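Local atomic coordinates of YghZ aldo-keto reductase (Escherichia coli, PDB entry 3N6Q), a protein that is probably an NAD(P)H-dependent oxidoreductase of the aldo-keto reductase family, a TIM-barrel enzyme that reduces carbonyl compounds. Residues L92-K97 and K125-E130; W288-D293 and Q313-L318. All blocks are in the same frame, centred on the assembly; numbering follows the deposited sequence.

Contact 1: residues L92-K97 and K125-E130; sequences LIISTK and KRMGLE
Met127, the last residue of helix 113-127, and Leu129, two residues on in the loop, pack against Ile94 and Thr96 of strand 93-98, with no hydrogen bond between the segments. Just before, Arg126 turns its NE to Glu74 in a salt bridge; the other carboxylate oxygen of Glu74 accepts a hydrogen bond from Thr96 OG1, so one acid ties helix end and strand together. Met127 reaches toward the strand. The Met127 and Ile94 side chains run past each other in opposite directions, with Met127 SD 4.0 Å from Ile94 CG2. The bend at the thioether (chi3 -80°) carries the methyl to Thr96, with Met127 CE 4.0 Å from Thr96 CB and 4.1 Å from Thr96 CG2. Strand, helix and the following strand 132-137, whose Val132 also touches Met127, make up one beta-alpha-beta unit of the TIM barrel. Gly128, at phi 68°, is the C-prime residue of a Schellman motif that stops the helix; the hydrogen bond from Gly128 N to Lys125 O is weak, at 3.3 Å. Beyond this turn Leu129 meets Ile94 tip to tip: Leu129 CD1 stands 3.9 Å from Ile94 CD1 and equally far from Ile94 CG2. With CG1 beside the backbone N (chi1 -65°) and CG2 anti to it, Ile94 presents CD1 and CG2 to the same leucine methyl. Helix 72-84 adjoins this apolar patch, with Phe77 on Ile94 and Leu81 on Leu129.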
ATOM      1  N   LEU B  92      -7.288 -13.563 -20.211  1.00 15.77           N
ATOM      2  CA  LEU B  92      -6.061 -14.368 -20.185  1.00 15.27           C
ATOM      3  C   LEU B  92      -5.511 -14.492 -18.773  1.00 14.40           C
ATOM      4  O   LEU B  92      -5.617 -13.536 -17.969  1.00 16.34           O
ATOM      5  CB  LEU B  92      -4.928 -13.719 -21.036  1.00 14.58           C
ATOM      6  CG  LEU B  92      -5.296 -13.489 -22.505  1.00 16.86           C
ATOM      7  CD1 LEU B  92      -4.007 -12.940 -23.212  1.00 14.92           C
ATOM      8  CD2 LEU B  92      -5.750 -14.827 -23.159  1.00 16.37           C
ATOM      9  N   ILE B  93      -4.903 -15.636 -18.469  1.00 15.27           N
ATOM     10  CA  ILE B  93      -4.112 -15.798 -17.223  1.00 13.62           C
ATOM     11  C   ILE B  93      -2.657 -15.931 -17.608  1.00 11.98           C
ATOM     12  O   ILE B  93      -2.265 -16.829 -18.341  1.00 12.42           O
ATOM     13  CB  ILE B  93      -4.545 -17.072 -16.418  1.00 13.64           C
ATOM     14  CG1 ILE B  93      -6.036 -17.053 -16.154  1.00 13.50           C
ATOM     15  CG2 ILE B  93      -3.657 -17.262 -15.121  1.00 15.02           C
ATOM     16  CD1 ILE B  93      -6.487 -15.830 -15.240  1.00 12.57           C
ATOM     17  N   ILE B  94      -1.906 -14.876 -17.299  1.00 12.91           N
ATOM     18  CA  ILE B  94      -0.526 -14.802 -17.731  1.00 11.96           C
ATOM     19  C   ILE B  94       0.340 -15.032 -16.494  1.00 11.98           C
ATOM     20  O   ILE B  94       0.182 -14.350 -15.482  1.00 13.77           O
ATOM     21  CB  ILE B  94      -0.218 -13.393 -18.350  1.00 12.91           C
ATOM     22  CG1 ILE B  94      -1.047 -13.192 -19.639  1.00 17.08           C
ATOM     23  CG2 ILE B  94       1.330 -13.294 -18.573  1.00 16.17           C
ATOM     24  CD1 ILE B  94      -1.102 -11.744 -20.145  1.00 19.49           C
ATOM     25  N   SER B  95       1.309 -15.946 -16.563  1.00 13.79           N
ATOM     26  CA  SER B  95       2.192 -16.095 -15.439  1.00 14.29           C
ATOM     27  C   SER B  95       3.656 -15.771 -15.799  1.00 13.92           C
ATOM     28  O   SER B  95       4.039 -15.770 -16.991  1.00 15.71           O
ATOM     29  CB  SER B  95       2.145 -17.509 -14.890  1.00 16.09           C
ATOM     30  OG  SER B  95       2.488 -18.366 -15.984  1.00 17.82           O
ATOM     31  N   THR B  96       4.427 -15.352 -14.790  1.00 13.84           N
ATOM     32  CA  THR B  96       5.873 -15.453 -14.947  1.00 12.90           C
ATOM     33  C   THR B  96       6.545 -15.829 -13.633  1.00 12.84           C
ATOM     34  O   THR B  96       5.847 -16.148 -12.668  1.00 13.27           O
ATOM     35  CB  THR B  96       6.460 -14.130 -15.540  1.00 12.07           C
ATOM     36  OG1 THR B  96       7.794 -14.381 -15.957  1.00 19.23           O
ATOM     37  CG2 THR B  96       6.500 -13.056 -14.458  1.00 16.57           C
ATOM     38  N   LYS B  97       7.869 -15.983 -13.658  1.00 12.35           N
ATOM     39  CA  LYS B  97       8.577 -16.648 -12.564  1.00 11.92           C
ATOM     40  C   LYS B  97       9.938 -16.015 -12.401  1.00 14.24           C
ATOM     41  O   LYS B  97      10.464 -15.414 -13.376  1.00 14.06           O
ATOM     42  CB  LYS B  97       8.862 -18.117 -12.981  1.00 13.69           C
ATOM     43  CG  LYS B  97       7.605 -18.821 -13.665  1.00 12.63           C
ATOM     44  CD  LYS B  97       7.823 -20.338 -13.520  1.00 11.70           C
ATOM     45  CE  LYS B  97       6.672 -21.091 -14.270  1.00 20.14           C
ATOM     46  NZ  LYS B  97       6.802 -20.901 -15.734  1.00 18.50           N
ATOM     47  N   LYS B 125       7.847  -4.982 -17.430  1.00 13.34           N
ATOM     48  CA  LYS B 125       8.324  -4.080 -18.520  1.00 14.86           C
ATOM     49  C   LYS B 125       8.494  -4.741 -19.851  1.00 15.38           C
ATOM     50  O   LYS B 125       8.021  -4.198 -20.868  1.00 16.88           O
ATOM     51  CB  LYS B 125       9.646  -3.404 -18.094  1.00 16.28           C
ATOM     52  CG  LYS B 125      10.214  -2.451 -19.155  1.00 25.99           C
ATOM     53  CD  LYS B 125      11.460  -1.770 -18.558  1.00 34.41           C
ATOM     54  CE  LYS B 125      11.888  -0.514 -19.309  1.00 42.54           C
ATOM     55  NZ  LYS B 125      13.082   0.048 -18.561  1.00 47.53           N
ATOM     56  N   ARG B 126       9.093  -5.930 -19.889  1.00 13.67           N
ATOM     57  CA  ARG B 126       9.207  -6.696 -21.127  1.00 15.16           C
ATOM     58  C   ARG B 126       7.845  -7.016 -21.754  1.00 15.98           C
ATOM     59  O   ARG B 126       7.697  -6.973 -22.988  1.00 14.75           O
ATOM     60  CB  ARG B 126      10.051  -7.962 -20.936  1.00 13.85           C
ATOM     61  CG  ARG B 126      11.613  -7.708 -20.861  1.00 13.90           C
ATOM     62  CD  ARG B 126      12.408  -9.001 -20.892  1.00 16.43           C
ATOM     63  NE  ARG B 126      12.147  -9.787 -19.681  1.00 16.62           N
ATOM     64  CZ  ARG B 126      12.902  -9.746 -18.584  1.00 18.23           C
ATOM     65  NH1 ARG B 126      13.969  -8.912 -18.502  1.00 13.49           N
ATOM     66  NH2 ARG B 126      12.512 -10.447 -17.499  1.00 14.16           N
ATOM     67  N   MET B 127       6.885  -7.421 -20.932  1.00 14.30           N
ATOM     68  CA  MET B 127       5.588  -7.912 -21.452  1.00 15.74           C
ATOM     69  C   MET B 127       4.639  -6.732 -21.666  1.00 16.49           C
ATOM     70  O   MET B 127       3.577  -6.871 -22.259  1.00 16.27           O
ATOM     71  CB  MET B 127       4.951  -8.914 -20.420  1.00 13.57           C
ATOM     72  CG  MET B 127       5.698 -10.209 -20.468  1.00 17.94           C
ATOM     73  SD  MET B 127       4.799 -11.563 -19.622  1.00 20.25           S
ATOM     74  CE  MET B 127       5.224 -11.174 -17.904  1.00 14.80           C
ATOM     75  N   GLY B 128       4.994  -5.556 -21.139  1.00 15.97           N
ATOM     76  CA  GLY B 128       4.087  -4.405 -21.243  1.00 17.10           C
ATOM     77  C   GLY B 128       2.820  -4.542 -20.428  1.00 19.64           C
ATOM     78  O   GLY B 128       1.749  -4.054 -20.841  1.00 20.25           O
ATOM     79  N   LEU B 129       2.906  -5.169 -19.246  1.00 17.71           N
ATOM     80  CA  LEU B 129       1.748  -5.433 -18.412  1.00 16.69           C
ATOM     81  C   LEU B 129       1.828  -4.642 -17.125  1.00 17.86           C
ATOM     82  O   LEU B 129       2.931  -4.422 -16.579  1.00 18.20           O
ATOM     83  CB  LEU B 129       1.760  -6.930 -18.017  1.00 19.18           C
ATOM     84  CG  LEU B 129       1.492  -7.935 -19.124  1.00 20.94           C
ATOM     85  CD1 LEU B 129       1.566  -9.352 -18.500  1.00 18.28           C
ATOM     86  CD2 LEU B 129       0.082  -7.651 -19.636  1.00 21.04           C
ATOM     87  N   GLU B 130       0.685  -4.246 -16.590  1.00 16.35           N
ATOM     88  CA  GLU B 130       0.606  -3.658 -15.246  0.50 17.86           C
ATOM     89  C   GLU B 130       0.852  -4.716 -14.183  1.00 18.53           C
ATOM     90  O   GLU B 130       1.375  -4.409 -13.099  1.00 17.77           O
ATOM     91  CB  GLU B 130      -0.807  -3.135 -14.949  0.50 17.22           C
ATOM     92  CG  GLU B 130      -1.211  -1.778 -15.492  0.50 26.30           C
ATOM     93  CD  GLU B 130      -2.730  -1.604 -15.363  0.50 29.67           C
ATOM     94  OE1 GLU B 130      -3.214  -1.459 -14.213  0.50 32.57           O
ATOM     95  OE2 GLU B 130      -3.443  -1.764 -16.383  0.50 32.66           O
TER

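Contact 2: residues W288-D293 and Q313-L318; sequences WLLKDD and QALNNL
Leu290 meets two leucines of the 313-318 loop, and these apolar contacts account for much of the 186 Å² buried between the segments. Leu318 CD2 lies 3.8 Å from Leu290 CB, at the root of the side chain, whereas the far methyl is used for the other neighbour: Leu290 CD1 is 4.0 Å from Leu315 CD2, the two side chains crossing at a slant. Leu290 and Leu315 also touch Ala27 of strand 24-31, so both pack on the barrel strand.

Backbone atoms add a weaker polar component. Leu318 O approaches Lys291 CA at 3.5 Å, a CA-H...O contact with an angle of 138° at the hydrogen. A water between Lys291 O and Leu318 O, at 2.4 Å and 2.5 Å, is too close for the bridge to be trusted in detail.

Within the first segment, the lysine folds back over its own helix end. CG sits between the backbone N and the carbonyl carbon (chi1 67°) and the chain bends at its last torsion. Lys291 NZ then donates a hydrogen bond to Trp288 O (3.0 Å), from a position tilted 34° out of the carbonyl plane, and lies over the centre of one face of the indole.

Hydrogen bonds beyond the segments pin both loops: Ser287 OG is within hydrogen-bonding reach of both Ala314 O and Asn317 O, which must share its one proton, and Arg16 holds Leu290 O and Asp292 O. Two helix-ending loops, after helices 281-289 and 305-312, thus meet at the N-terminal end of a TIM barrel's strands, beside the N-terminal hairpin.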
ATOM      1  N   TRP B 288      -3.929 -39.307 -19.239  1.00 15.01           N
ATOM      2  CA  TRP B 288      -3.508 -39.947 -18.001  1.00 14.56           C
ATOM      3  C   TRP B 288      -3.295 -38.982 -16.860  1.00 16.22           C
ATOM      4  O   TRP B 288      -3.715 -39.212 -15.747  1.00 14.21           O
ATOM      5  CB  TRP B 288      -2.272 -40.802 -18.249  1.00 17.63           C
ATOM      6  CG  TRP B 288      -1.865 -41.612 -17.041  1.00 19.94           C
ATOM      7  CD1 TRP B 288      -2.171 -42.951 -16.774  1.00 21.49           C
ATOM      8  CD2 TRP B 288      -0.999 -41.172 -15.981  1.00 19.80           C
ATOM      9  NE1 TRP B 288      -1.563 -43.329 -15.559  1.00 22.10           N
ATOM     10  CE2 TRP B 288      -0.873 -42.248 -15.050  1.00 21.23           C
ATOM     11  CE3 TRP B 288      -0.354 -39.953 -15.699  1.00 19.56           C
ATOM     12  CZ2 TRP B 288      -0.071 -42.151 -13.907  1.00 23.99           C
ATOM     13  CZ3 TRP B 288       0.407 -39.845 -14.544  1.00 25.70           C
ATOM     14  CH2 TRP B 288       0.537 -40.939 -13.645  1.00 27.71           C
ATOM     15  N   LEU B 289      -2.644 -37.850 -17.143  1.00 15.57           N
ATOM     16  CA  LEU B 289      -2.525 -36.820 -16.114  1.00 15.71           C
ATOM     17  C   LEU B 289      -3.873 -36.276 -15.699  1.00 16.37           C
ATOM     18  O   LEU B 289      -4.090 -35.985 -14.520  1.00 16.51           O
ATOM     19  CB  LEU B 289      -1.600 -35.676 -16.652  1.00 15.23           C
ATOM     20  CG  LEU B 289      -0.120 -36.098 -16.709  1.00 15.27           C
ATOM     21  CD1 LEU B 289       0.710 -35.110 -17.620  1.00 15.97           C
ATOM     22  CD2 LEU B 289       0.476 -36.050 -15.249  1.00 18.82           C
ATOM     23  N   LEU B 290      -4.762 -36.085 -16.665  1.00 16.71           N
ATOM     24  CA  LEU B 290      -6.042 -35.405 -16.459  1.00 15.97           C
ATOM     25  C   LEU B 290      -7.200 -36.409 -16.069  1.00 19.31           C
ATOM     26  O   LEU B 290      -8.388 -36.039 -16.088  1.00 20.41           O
ATOM     27  CB  LEU B 290      -6.476 -34.751 -17.753  1.00 14.41           C
ATOM     28  CG  LEU B 290      -5.640 -33.482 -18.085  1.00 13.10           C
ATOM     29  CD1 LEU B 290      -6.005 -32.942 -19.441  1.00 13.68           C
ATOM     30  CD2 LEU B 290      -5.782 -32.400 -16.955  1.00 15.02           C
ATOM     31  N   LYS B 291      -6.823 -37.637 -15.727  1.00 19.87           N
ATOM     32  CA  LYS B 291      -7.805 -38.736 -15.553  1.00 22.84           C
ATOM     33  C   LYS B 291      -8.628 -38.565 -14.295  1.00 27.57           C
ATOM     34  O   LYS B 291      -9.678 -39.229 -14.113  1.00 28.24           O
ATOM     35  CB  LYS B 291      -7.079 -40.082 -15.461  1.00 22.83           C
ATOM     36  CG  LYS B 291      -6.208 -40.264 -14.190  1.00 19.31           C
ATOM     37  CD  LYS B 291      -5.315 -41.573 -14.342  1.00 19.76           C
ATOM     38  CE  LYS B 291      -4.293 -41.776 -13.222  1.00 23.77           C
ATOM     39  NZ  LYS B 291      -3.232 -40.669 -13.188  1.00 25.08           N
ATOM     40  N   ASP B 292      -8.117 -37.740 -13.386  1.00 26.88           N
ATOM     41  CA  ASP B 292      -8.831 -37.431 -12.164  1.00 29.56           C
ATOM     42  C   ASP B 292      -8.535 -35.969 -11.763  1.00 29.65           C
ATOM     43  O   ASP B 292      -7.932 -35.197 -12.532  1.00 29.10           O
ATOM     44  CB  ASP B 292      -8.391 -38.390 -11.055  1.00 29.18           C
ATOM     45  CG  ASP B 292      -6.874 -38.328 -10.790  1.00 36.40           C
ATOM     46  OD1 ASP B 292      -6.223 -37.233 -10.952  1.00 28.75           O
ATOM     47  OD2 ASP B 292      -6.334 -39.402 -10.409  1.00 36.60           O
ATOM     48  N   ASP B 293      -8.861 -35.598 -10.533  1.00 26.03           N
ATOM     49  CA  ASP B 293      -8.909 -34.177 -10.276  1.00 28.09           C
ATOM     50  C   ASP B 293      -7.677 -33.708  -9.544  1.00 26.23           C
ATOM     51  O   ASP B 293      -7.674 -32.622  -9.024  1.00 29.10           O
ATOM     52  CB  ASP B 293     -10.194 -33.790  -9.552  1.00 28.13           C
ATOM     53  CG  ASP B 293     -10.233 -34.293  -8.133  1.00 36.35           C
ATOM     54  OD1 ASP B 293      -9.233 -34.910  -7.660  1.00 37.75           O
ATOM     55  OD2 ASP B 293     -11.286 -34.060  -7.469  1.00 46.91           O
ATOM     56  N   GLN B 313      -7.560 -32.785 -28.020  1.00 17.91           N
ATOM     57  CA  GLN B 313      -8.444 -33.963 -28.209  1.00 20.72           C
ATOM     58  C   GLN B 313      -8.217 -35.061 -27.193  1.00 20.25           C
ATOM     59  O   GLN B 313      -9.047 -35.993 -27.062  1.00 20.24           O
ATOM     60  CB  GLN B 313      -8.306 -34.531 -29.626  1.00 19.21           C
ATOM     61  CG  GLN B 313      -8.892 -33.575 -30.672  1.00 28.29           C
ATOM     62  CD  GLN B 313      -8.828 -34.199 -32.041  1.00 41.87           C
ATOM     63  OE1 GLN B 313      -9.411 -35.269 -32.268  1.00 44.78           O
ATOM     64  NE2 GLN B 313      -8.009 -33.625 -32.923  1.00 47.36           N
ATOM     65  N   ALA B 314      -7.167 -34.912 -26.392  1.00 18.16           N
ATOM     66  CA  ALA B 314      -7.026 -35.804 -25.199  1.00 20.29           C
ATOM     67  C   ALA B 314      -8.290 -35.726 -24.321  1.00 18.53           C
ATOM     68  O   ALA B 314      -8.673 -36.719 -23.636  1.00 17.53           O
ATOM     69  CB  ALA B 314      -5.770 -35.449 -24.390  1.00 19.75           C
ATOM     70  N   LEU B 315      -8.947 -34.565 -24.312  1.00 17.93           N
ATOM     71  CA  LEU B 315     -10.127 -34.413 -23.493  1.00 18.59           C
ATOM     72  C   LEU B 315     -11.284 -35.364 -23.901  1.00 18.92           C
ATOM     73  O   LEU B 315     -12.253 -35.490 -23.155  1.00 21.69           O
ATOM     74  CB  LEU B 315     -10.630 -32.949 -23.445  1.00 21.10           C
ATOM     75  CG  LEU B 315      -9.569 -31.955 -22.891  1.00 20.45           C
ATOM     76  CD1 LEU B 315     -10.082 -30.507 -23.140  1.00 25.90           C
ATOM     77  CD2 LEU B 315      -9.396 -32.275 -21.362  1.00 20.35           C
ATOM     78  N   ASN B 316     -11.200 -35.953 -25.083  1.00 18.66           N
ATOM     79  CA  ASN B 316     -12.284 -36.868 -25.562  1.00 21.02           C
ATOM     80  C   ASN B 316     -12.255 -38.227 -24.899  1.00 22.95           C
ATOM     81  O   ASN B 316     -13.184 -39.036 -25.076  1.00 22.80           O
ATOM     82  CB  ASN B 316     -12.188 -37.017 -27.075  1.00 22.39           C
ATOM     83  CG  ASN B 316     -12.548 -35.726 -27.756  1.00 23.57           C
ATOM     84  OD1 ASN B 316     -13.326 -34.972 -27.199  1.00 30.10           O
ATOM     85  ND2 ASN B 316     -11.971 -35.446 -28.906  1.00 26.02           N
ATOM     86  N   ASN B 317     -11.155 -38.531 -24.198  1.00 21.59           N
ATOM     87  CA  ASN B 317     -11.055 -39.816 -23.536  1.00 20.43           C
ATOM     88  C   ASN B 317     -10.233 -39.677 -22.267  1.00 21.48           C
ATOM     89  O   ASN B 317      -9.037 -39.999 -22.282  1.00 20.69           O
ATOM     90  CB  ASN B 317     -10.398 -40.861 -24.472  1.00 19.75           C
ATOM     91  CG  ASN B 317     -10.574 -42.292 -23.954  1.00 23.78           C
ATOM     92  OD1 ASN B 317     -10.954 -42.485 -22.794  1.00 21.44           O
ATOM     93  ND2 ASN B 317     -10.211 -43.292 -24.779  1.00 22.94           N
ATOM     94  N   LEU B 318     -10.868 -39.276 -21.169  1.00 19.99           N
ATOM     95  CA  LEU B 318     -10.151 -39.115 -19.906  1.00 20.57           C
ATOM     96  C   LEU B 318     -10.303 -40.363 -19.021  1.00 22.15           C
ATOM     97  O   LEU B 318      -9.867 -40.365 -17.864  1.00 21.30           O
ATOM     98  CB  LEU B 318     -10.663 -37.875 -19.188  1.00 20.11           C
ATOM     99  CG  LEU B 318     -10.352 -36.586 -19.970  1.00 20.38           C
ATOM    100  CD1 LEU B 318     -10.936 -35.399 -19.197  1.00 21.02           C
ATOM    101  CD2 LEU B 318      -8.800 -36.376 -20.219  1.00 17.89           C
TER
HETATM  102  O   HOH W   1     -11.145 -40.256 -15.772  1.00 35.85           O

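How the contacts relate
Contacts 1 and 2 come in series along the chain and lie on opposite sides of its centre, their centres 29 Å apart and their nearest atoms about 15 Å. What joins them is the curled parallel sheet of the barrel: contact 1 uses strand 93-98, contact 2 packs against strand 24-31, and strand 59-61 pairs with both. Segments 125-130 and 288-293 leave a helix on the way to the next strand, whereas 313-318 leads on to helix 322-334. Contact 2 and the Leu129 end of contact 1 lie near the strands' N-terminal ends; Met127 reaches further along. Contact 2 is scaffold; strand 93-98 also runs on to Lys97, which with Asp61, Tyr66 and His138 matches this family's catalytic tetrad.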